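Aminodeoxyfutalosine deaminase (Deinococcus radiodurans, PDB 2IMR) catalyses the zinc-dependent deamination of aminodeoxyfutalosine to futalosine, a step in menaquinone biosynthesis. Local coordinates at residues 196-201 against 206-211; 270-273 against 278-281; 330-335 against 356-361. All blocks are in the same frame, centred on the assembly; numbering follows the deposited sequence.

How the contacts relate
Three contacts in an amidohydrolase of the TIM-barrel clan follow one another in series, with no nesting or crossing. Contact 1 comes first: four residues link the end of helix 184-199 to strand 206-212, completing a beta-alpha-beta unit. Further on, contact 2 closes an equally short loop, setting the start of helix 271-275 against the chain that leaves it, before helix 285-292. Contact 3 spans twenty residues, including helix 339-344 and strand 349-351, and joins helix 326-331 to helix 356-359 near the zinc site. The centres of contacts 1 and 2 lie 33 Å apart; contacts 1 and 3 occupy opposite sides of the chain's centre.

Contact 1 of 3, residues 196-201 against 206-211; sequences ERWRRL and LRLGLS
L208 meets the last turn of the preceding helix through the two methyls at the end of its side chain, not through its stem. From CB the chain runs with CG anti to the backbone N (chi1 176°), which carries the branch from the strand toward W198 and R199. At the fork the methyls divide the work. CD2 does most of the touching: it lies 3.8 Å from W198 CB and also reaches the backbone, with R199 N 3.9 Å from L208 CD2. CD1 approaches the indole obliquely, its nearest ring atom being W198 CE3 at 4.2 Å. The two side chains cross at about a right angle, with the leucine CD2 against the CB of the tryptophan. R199 passes alongside, its CD 4.4 Å from L208 CD2, while its guanidinium goes on to E233 O and E202. E202 also accepts from L208 N, joining both sides of the turn. The indole is fixed by a bond from NE1 to D160 and an edge-to-face stack with F174. This is the return half of a beta-alpha-beta crossover: helix 184-199 packs on strand 206-212, next to strand 170-176, with helix 156-163 touching both W198 and L208.

Contact 2 of 3, residues 270-273 against 278-281; sequences TLAE and EPGP
The carboxylate of E278 lies across the methyl of A272, which sits above one side of the carboxylate plane and is displaced from the carbon toward the oxygens. OE2 comes nearest, with E278 OE2 3.4 Å from A272 CB, whereas E278 OE1 is 4.1 Å from the same methyl. A bend at chi2 (-65°) makes this possible: the side chain leaves its backbone heading away from the helix, then folds back over it. A second carboxylate, that of E273, is met from another direction: the hydroxyl of T270 donates to OE2 on the anti side, tilted 18° from the plane, with T270 OG1 and E273 OE2 2.8 Å apart. The same hydroxyl works in both directions, since T270 OG1 also accepts from E273 N at 3.2 Å. T270 is thus the N-cap of helix 271-275; its hydroxyl oxygen accepts from the backbone N of E273 and donates to the carboxylate of the same residue, which should limit rotation of both side chains. Behind the cap, the first turn offers apolar groups to the chain returning after the helix. The proline ring of P279 presents its CG-CD border: P279 CD is 4.0 Å from A272 CB, and P279 CG is 4.2 Å from L271 CD2. With its CG anti to the backbone N, L271 brings the CD2 branch to the proline at a slant. L271 also touches F216, while a backbone hydrogen bond between G280 and F251 links the returning chain to helix 245-253.

Contact 3 of 3, residues 330-335 against 356-361; sequences HHLECG and VASGET
H331 and E360 form a histidine-carboxylate hydrogen bond that joins the last residue of helix 326-331 to the residue just after helix 356-359, near the metal site of this TIM-barrel amidohydrolase. Helix 326-331 follows strand 322-324 and ends in a Schellman motif, with E333 at C-prime; helix 356-359 follows strand 349-351. The polar bond is short and nearly straight: H331 NE2 donates to E360 OE2 at 2.6 Å, with an N-H...O angle of 168°. The acceptor stays close to the imidazole plane, only 7° out of it. Seen from the carboxylate, the donor comes on the anti side, somewhat out of the carboxylate plane, and the two planes are turned 61° apart. E360 reaches across because its chain is extended beyond CG; its other oxygen has a long, weak ion pair with R327. The carboxylate would probably stabilise any positive charge on the imidazole. With H331 shortened to an alanine, E360 OE2 would probably lose its donor, and a gap is likely to open beside the S358 carbonyl. Apolar packing is confined to L332, whose CD1 lies 3.7 Å from S358 CB. L332 also touches V121 and E243, probably the catalytic proton donor, placing this packing close to the catalytic centre. The serine's hydroxyl is engaged separately: S358 OG is hydrogen-bonded to S328 OG of helix 326-331, a further tie between the helices. The S358 side chain lies about 4 Å from that of D354, a zinc-binding residue. Last comes a close polar contact without a conventional bond: the buried S358 O has no hydrogen-bonding partner in the model, yet it meets the imidazole edge near the ring plane, 3.2 Å from H331 CD2.

Contact 1 of 3, residues 196-201 against 206-211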
loop_
_atom_site.group_PDB
_atom_site.type_symbol
_atom_site.label_atom_id
_atom_site.label_comp_id
_atom_site.label_asym_id
_atom_site.label_seq_id
_atom_site.Cartn_x
_atom_site.Cartn_y
_atom_site.Cartn_z
ATOM N N GLU A 196 22.797 1.355 3.469
ATOM C CA GLU A 196 23.709 0.669 4.376
ATOM C C GLU A 196 23.787 1.408 5.705
ATOM O O GLU A 196 23.878 0.792 6.766
ATOM C CB GLU A 196 25.105 0.563 3.753
ATOM C CG GLU A 196 25.124 -0.197 2.437
ATOM C CD GLU A 196 26.523 -0.385 1.882
ATOM O OE1 GLU A 196 27.297 0.598 1.860
ATOM O OE2 GLU A 196 26.843 -1.516 1.458
ATOM N N ARG A 197 23.741 2.734 5.638
ATOM C CA ARG A 197 23.802 3.565 6.831
ATOM C C ARG A 197 22.545 3.357 7.678
ATOM O O ARG A 197 22.625 3.109 8.882
ATOM C CB ARG A 197 23.926 5.040 6.427
ATOM C CG ARG A 197 24.342 5.967 7.553
ATOM C CD ARG A 197 24.257 7.433 7.145
ATOM N NE ARG A 197 22.869 7.872 7.009
ATOM C CZ ARG A 197 22.486 9.141 6.892
ATOM N NH1 ARG A 197 23.388 10.116 6.894
ATOM N NH2 ARG A 197 21.199 9.437 6.779
ATOM N N TRP A 198 21.381 3.446 7.041
ATOM C CA TRP A 198 20.114 3.288 7.744
ATOM C C TRP A 198 19.856 1.875 8.261
ATOM O O TRP A 198 19.206 1.702 9.293
ATOM C CB TRP A 198 18.948 3.715 6.843
ATOM C CG TRP A 198 18.907 5.192 6.562
ATOM C CD1 TRP A 198 19.169 6.203 7.443
ATOM C CD2 TRP A 198 18.554 5.822 5.322
ATOM N NE1 TRP A 198 19.004 7.422 6.829
ATOM C CE2 TRP A 198 18.626 7.218 5.527
ATOM C CE3 TRP A 198 18.182 5.340 4.057
ATOM C CZ2 TRP A 198 18.341 8.144 4.513
ATOM C CZ3 TRP A 198 17.899 6.260 3.046
ATOM C CH2 TRP A 198 17.981 7.650 3.285
ATOM N N ARG A 199 20.359 0.870 7.548
ATOM C CA ARG A 199 20.152 -0.520 7.947
ATOM C C ARG A 199 20.671 -0.782 9.362
ATOM O O ARG A 199 20.183 -1.675 10.053
ATOM C CB ARG A 199 20.835 -1.467 6.952
ATOM C CG ARG A 199 20.305 -2.900 6.998
ATOM C CD ARG A 199 18.824 -2.934 6.640
ATOM N NE ARG A 199 18.236 -4.272 6.698
ATOM C CZ ARG A 199 18.616 -5.298 5.943
ATOM N NH1 ARG A 199 19.599 -5.161 5.062
ATOM N NH2 ARG A 199 17.991 -6.464 6.053
ATOM N N ARG A 200 21.648 0.010 9.790
ATOM C CA ARG A 200 22.230 -0.130 11.124
ATOM C C ARG A 200 21.340 0.504 12.191
ATOM O O ARG A 200 21.422 0.153 13.370
ATOM C CB ARG A 200 23.605 0.538 11.169
ATOM C CG ARG A 200 24.574 0.042 10.114
ATOM C CD ARG A 200 25.703 1.041 9.899
ATOM N NE ARG A 200 26.471 0.718 8.700
ATOM C CZ ARG A 200 26.994 1.624 7.876
ATOM N NH1 ARG A 200 26.832 2.919 8.119
ATOM N NH2 ARG A 200 27.670 1.232 6.802
ATOM N N LEU A 201 20.493 1.438 11.773
ATOM C CA LEU A 201 19.605 2.144 12.695
ATOM C C LEU A 201 18.246 1.474 12.798
ATOM O O LEU A 201 17.444 1.790 13.673
ATOM C CB LEU A 201 19.434 3.592 12.232
ATOM C CG LEU A 201 20.748 4.346 12.043
ATOM C CD1 LEU A 201 20.465 5.772 11.602
ATOM C CD2 LEU A 201 21.532 4.338 13.346
ATOM N N LEU A 206 10.143 -1.759 12.805
ATOM C CA LEU A 206 10.229 -0.691 11.811
ATOM C C LEU A 206 11.459 -0.963 10.959
ATOM O O LEU A 206 12.584 -0.649 11.354
ATOM C CB LEU A 206 10.355 0.669 12.504
ATOM C CG LEU A 206 10.222 1.918 11.627
ATOM C CD1 LEU A 206 8.859 1.931 10.949
ATOM C CD2 LEU A 206 10.404 3.164 12.487
ATOM N N ARG A 207 11.239 -1.545 9.786
ATOM C CA ARG A 207 12.336 -1.905 8.900
ATOM C C ARG A 207 12.510 -1.014 7.677
ATOM O O ARG A 207 11.588 -0.315 7.247
ATOM C CB ARG A 207 12.163 -3.351 8.446
ATOM C CG ARG A 207 10.892 -3.559 7.668
ATOM C CD ARG A 207 10.696 -5.002 7.251
ATOM N NE ARG A 207 9.534 -5.105 6.376
ATOM C CZ ARG A 207 9.080 -6.239 5.853
ATOM N NH1 ARG A 207 9.691 -7.389 6.115
ATOM N NH2 ARG A 207 8.018 -6.216 5.060
ATOM N N LEU A 208 13.712 -1.063 7.118
ATOM C CA LEU A 208 14.058 -0.280 5.940
ATOM C C LEU A 208 13.700 -1.048 4.676
ATOM O O LEU A 208 13.880 -2.266 4.606
ATOM C CB LEU A 208 15.555 0.029 5.943
ATOM C CG LEU A 208 16.096 0.774 4.723
ATOM C CD1 LEU A 208 15.493 2.179 4.670
ATOM C CD2 LEU A 208 17.616 0.850 4.810
ATOM N N GLY A 209 13.191 -0.328 3.680
ATOM C CA GLY A 209 12.821 -0.953 2.427
ATOM C C GLY A 209 13.322 -0.136 1.253
ATOM O O GLY A 209 13.981 0.884 1.434
ATOM N N LEU A 210 13.001 -0.581 0.045
ATOM C CA LEU A 210 13.443 0.114 -1.150
ATOM C C LEU A 210 12.283 0.269 -2.114
ATOM O O LEU A 210 11.458 -0.630 -2.264
ATOM C CB LEU A 210 14.573 -0.675 -1.806
ATOM C CG LEU A 210 15.412 -0.022 -2.897
ATOM C CD1 LEU A 210 16.024 1.288 -2.395
ATOM C CD2 LEU A 210 16.513 -1.006 -3.309
ATOM N N SER A 211 12.211 1.414 -2.775
ATOM C CA SER A 211 11.124 1.617 -3.704
ATOM C C SER A 211 11.481 2.219 -5.048
ATOM O O SER A 211 11.592 3.438 -5.174
ATOM C CB SER A 211 10.034 2.480 -3.069
ATOM O OG SER A 211 9.016 2.751 -4.020
#

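Contact 2 of 3, residues 270-273 against 278-281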
loop_
_atom_site.group_PDB
_atom_site.type_symbol
_atom_site.label_atom_id
_atom_site.label_comp_id
_atom_site.label_asym_id
_atom_site.label_seq_id
_atom_site.Cartn_x
_atom_site.Cartn_y
_atom_site.Cartn_z
ATOM N N THR A 270 13.476 8.288 -25.784
ATOM C CA THR A 270 12.488 7.251 -26.097
ATOM C C THR A 270 12.278 6.341 -24.894
ATOM O O THR A 270 13.181 6.166 -24.079
ATOM C CB THR A 270 12.940 6.348 -27.267
ATOM O OG1 THR A 270 14.136 5.655 -26.893
ATOM C CG2 THR A 270 13.199 7.175 -28.527
ATOM N N LEU A 271 11.091 5.754 -24.796
ATOM C CA LEU A 271 10.803 4.842 -23.698
ATOM C C LEU A 271 11.702 3.620 -23.864
ATOM O O LEU A 271 12.150 3.027 -22.885
ATOM C CB LEU A 271 9.334 4.410 -23.728
ATOM C CG LEU A 271 8.903 3.409 -22.648
ATOM C CD1 LEU A 271 9.127 3.996 -21.261
ATOM C CD2 LEU A 271 7.432 3.056 -22.851
ATOM N N ALA A 272 11.965 3.252 -25.114
ATOM C CA ALA A 272 12.810 2.100 -25.398
ATOM C C ALA A 272 14.158 2.230 -24.707
ATOM O O ALA A 272 14.715 1.242 -24.235
ATOM C CB ALA A 272 13.011 1.949 -26.914
ATOM N N GLU A 273 14.686 3.449 -24.654
ATOM C CA GLU A 273 15.973 3.674 -24.013
ATOM C C GLU A 273 15.870 3.462 -22.512
ATOM O O GLU A 273 16.805 2.977 -21.884
ATOM C CB GLU A 273 16.490 5.080 -24.327
ATOM C CG GLU A 273 16.857 5.251 -25.797
ATOM C CD GLU A 273 17.182 6.680 -26.163
ATOM O OE1 GLU A 273 18.179 7.217 -25.629
ATOM O OE2 GLU A 273 16.437 7.261 -26.980
ATOM N N GLU A 278 12.165 -2.500 -27.185
ATOM C CA GLU A 278 11.167 -1.746 -27.925
ATOM C C GLU A 278 9.740 -1.999 -27.451
ATOM O O GLU A 278 9.359 -3.138 -27.181
ATOM C CB GLU A 278 11.254 -2.089 -29.417
ATOM C CG GLU A 278 12.552 -1.685 -30.088
ATOM C CD GLU A 278 12.740 -0.180 -30.119
ATOM O OE1 GLU A 278 11.795 0.527 -30.514
ATOM O OE2 GLU A 278 13.833 0.296 -29.756
ATOM N N PRO A 279 8.938 -0.933 -27.316
ATOM C CA PRO A 279 7.555 -1.138 -26.881
ATOM C C PRO A 279 6.884 -1.933 -27.999
ATOM O O PRO A 279 7.316 -1.862 -29.153
ATOM C CB PRO A 279 7.005 0.282 -26.786
ATOM C CG PRO A 279 8.228 1.092 -26.425
ATOM C CD PRO A 279 9.272 0.500 -27.351
ATOM N N GLY A 280 5.840 -2.680 -27.666
ATOM C CA GLY A 280 5.155 -3.476 -28.672
ATOM C C GLY A 280 3.766 -3.890 -28.230
ATOM O O GLY A 280 3.458 -3.845 -27.040
ATOM N N PRO A 281 2.904 -4.311 -29.171
ATOM C CA PRO A 281 1.523 -4.742 -28.921
ATOM C C PRO A 281 1.340 -5.751 -27.796
ATOM O O PRO A 281 0.346 -5.714 -27.072
ATOM C CB PRO A 281 1.099 -5.324 -30.269
ATOM C CG PRO A 281 1.861 -4.500 -31.237
ATOM C CD PRO A 281 3.233 -4.454 -30.601
#

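Contact 3 of 3, residues 330-335 against 356-361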
loop_
_atom_site.group_PDB
_atom_site.type_symbol
_atom_site.label_atom_id
_atom_site.label_comp_id
_atom_site.label_asym_id
_atom_site.label_seq_id
_atom_site.Cartn_x
_atom_site.Cartn_y
_atom_site.Cartn_z
ATOM N N HIS A 330 -9.516 6.627 -7.843
ATOM C CA HIS A 330 -10.703 7.328 -8.295
ATOM C C HIS A 330 -10.411 8.801 -8.585
ATOM O O HIS A 330 -10.744 9.308 -9.657
ATOM C CB HIS A 330 -11.819 7.212 -7.252
ATOM C CG HIS A 330 -13.000 8.079 -7.546
ATOM N ND1 HIS A 330 -13.781 7.913 -8.670
ATOM C CD2 HIS A 330 -13.494 9.162 -6.899
ATOM C CE1 HIS A 330 -14.703 8.860 -8.704
ATOM N NE2 HIS A 330 -14.549 9.631 -7.641
ATOM N N HIS A 331 -9.781 9.486 -7.636
ATOM C CA HIS A 331 -9.476 10.901 -7.823
ATOM C C HIS A 331 -8.488 11.180 -8.951
ATOM O O HIS A 331 -8.525 12.248 -9.562
ATOM C CB HIS A 331 -8.973 11.514 -6.517
ATOM C CG HIS A 331 -10.013 11.557 -5.443
ATOM N ND1 HIS A 331 -11.234 12.175 -5.619
ATOM C CD2 HIS A 331 -10.032 11.033 -4.196
ATOM C CE1 HIS A 331 -11.960 12.028 -4.525
ATOM N NE2 HIS A 331 -11.254 11.339 -3.647
ATOM N N LEU A 332 -7.615 10.223 -9.240
ATOM C CA LEU A 332 -6.643 10.406 -10.311
ATOM C C LEU A 332 -7.153 9.854 -11.638
ATOM O O LEU A 332 -6.422 9.823 -12.631
ATOM C CB LEU A 332 -5.303 9.757 -9.928
ATOM C CG LEU A 332 -4.503 10.594 -8.919
ATOM C CD1 LEU A 332 -3.362 9.782 -8.318
ATOM C CD2 LEU A 332 -3.964 11.836 -9.622
ATOM N N GLU A 333 -8.416 9.428 -11.646
ATOM C CA GLU A 333 -9.066 8.885 -12.838
ATOM C C GLU A 333 -8.216 7.809 -13.500
ATOM O O GLU A 333 -8.030 7.805 -14.721
ATOM C CB GLU A 333 -9.360 10.018 -13.830
ATOM C CG GLU A 333 -9.968 11.247 -13.154
ATOM C CD GLU A 333 -10.432 12.315 -14.128
ATOM O OE1 GLU A 333 -9.773 12.522 -15.166
ATOM O OE2 GLU A 333 -11.460 12.962 -13.840
ATOM N N CYS A 334 -7.719 6.882 -12.690
ATOM C CA CYS A 334 -6.870 5.800 -13.182
ATOM C C CYS A 334 -7.617 4.555 -13.601
ATOM O O CYS A 334 -7.038 3.653 -14.201
ATOM C CB CYS A 334 -5.883 5.375 -12.104
ATOM S SG CYS A 334 -4.742 6.645 -11.610
ATOM N N GLY A 335 -8.899 4.497 -13.276
ATOM C CA GLY A 335 -9.658 3.302 -13.578
ATOM C C GLY A 335 -9.819 2.582 -12.251
ATOM O O GLY A 335 -9.448 3.127 -11.204
ATOM N N VAL A 356 -2.106 11.857 1.039
ATOM C CA VAL A 356 -3.379 12.564 1.162
ATOM C C VAL A 356 -3.674 13.476 -0.026
ATOM O O VAL A 356 -4.798 13.965 -0.178
ATOM C CB VAL A 356 -3.435 13.411 2.452
ATOM C CG1 VAL A 356 -3.395 12.503 3.669
ATOM C CG2 VAL A 356 -2.281 14.401 2.476
ATOM N N ALA A 357 -2.675 13.716 -0.868
ATOM C CA ALA A 357 -2.888 14.564 -2.033
ATOM C C ALA A 357 -3.976 13.957 -2.918
ATOM O O ALA A 357 -4.805 14.679 -3.475
ATOM C CB ALA A 357 -1.598 14.718 -2.825
ATOM N N SER A 358 -3.979 12.631 -3.034
ATOM C CA SER A 358 -4.969 11.948 -3.867
ATOM C C SER A 358 -5.868 10.990 -3.092
ATOM O O SER A 358 -6.934 10.603 -3.583
ATOM C CB SER A 358 -4.266 11.181 -4.998
ATOM O OG SER A 358 -3.442 10.138 -4.495
ATOM N N GLY A 359 -5.451 10.615 -1.886
ATOM C CA GLY A 359 -6.237 9.684 -1.090
ATOM C C GLY A 359 -7.134 10.276 -0.013
ATOM O O GLY A 359 -7.781 9.536 0.725
ATOM N N GLU A 360 -7.165 11.600 0.087
ATOM C CA GLU A 360 -7.998 12.287 1.074
ATOM C C GLU A 360 -7.466 12.217 2.503
ATOM O O GLU A 360 -7.148 13.252 3.097
ATOM C CB GLU A 360 -9.434 11.743 1.037
ATOM C CG GLU A 360 -10.216 12.120 -0.209
ATOM C CD GLU A 360 -11.642 11.596 -0.177
ATOM O OE1 GLU A 360 -12.330 11.778 0.853
ATOM O OE2 GLU A 360 -12.079 11.005 -1.184
ATOM N N THR A 361 -7.388 11.010 3.062
ATOM C CA THR A 361 -6.893 10.830 4.430
ATOM C C THR A 361 -6.001 9.595 4.554
ATOM O O THR A 361 -5.921 8.783 3.637
ATOM C CB THR A 361 -8.044 10.652 5.440
ATOM O OG1 THR A 361 -8.562 9.318 5.336
ATOM C CG2 THR A 361 -9.160 11.663 5.169
#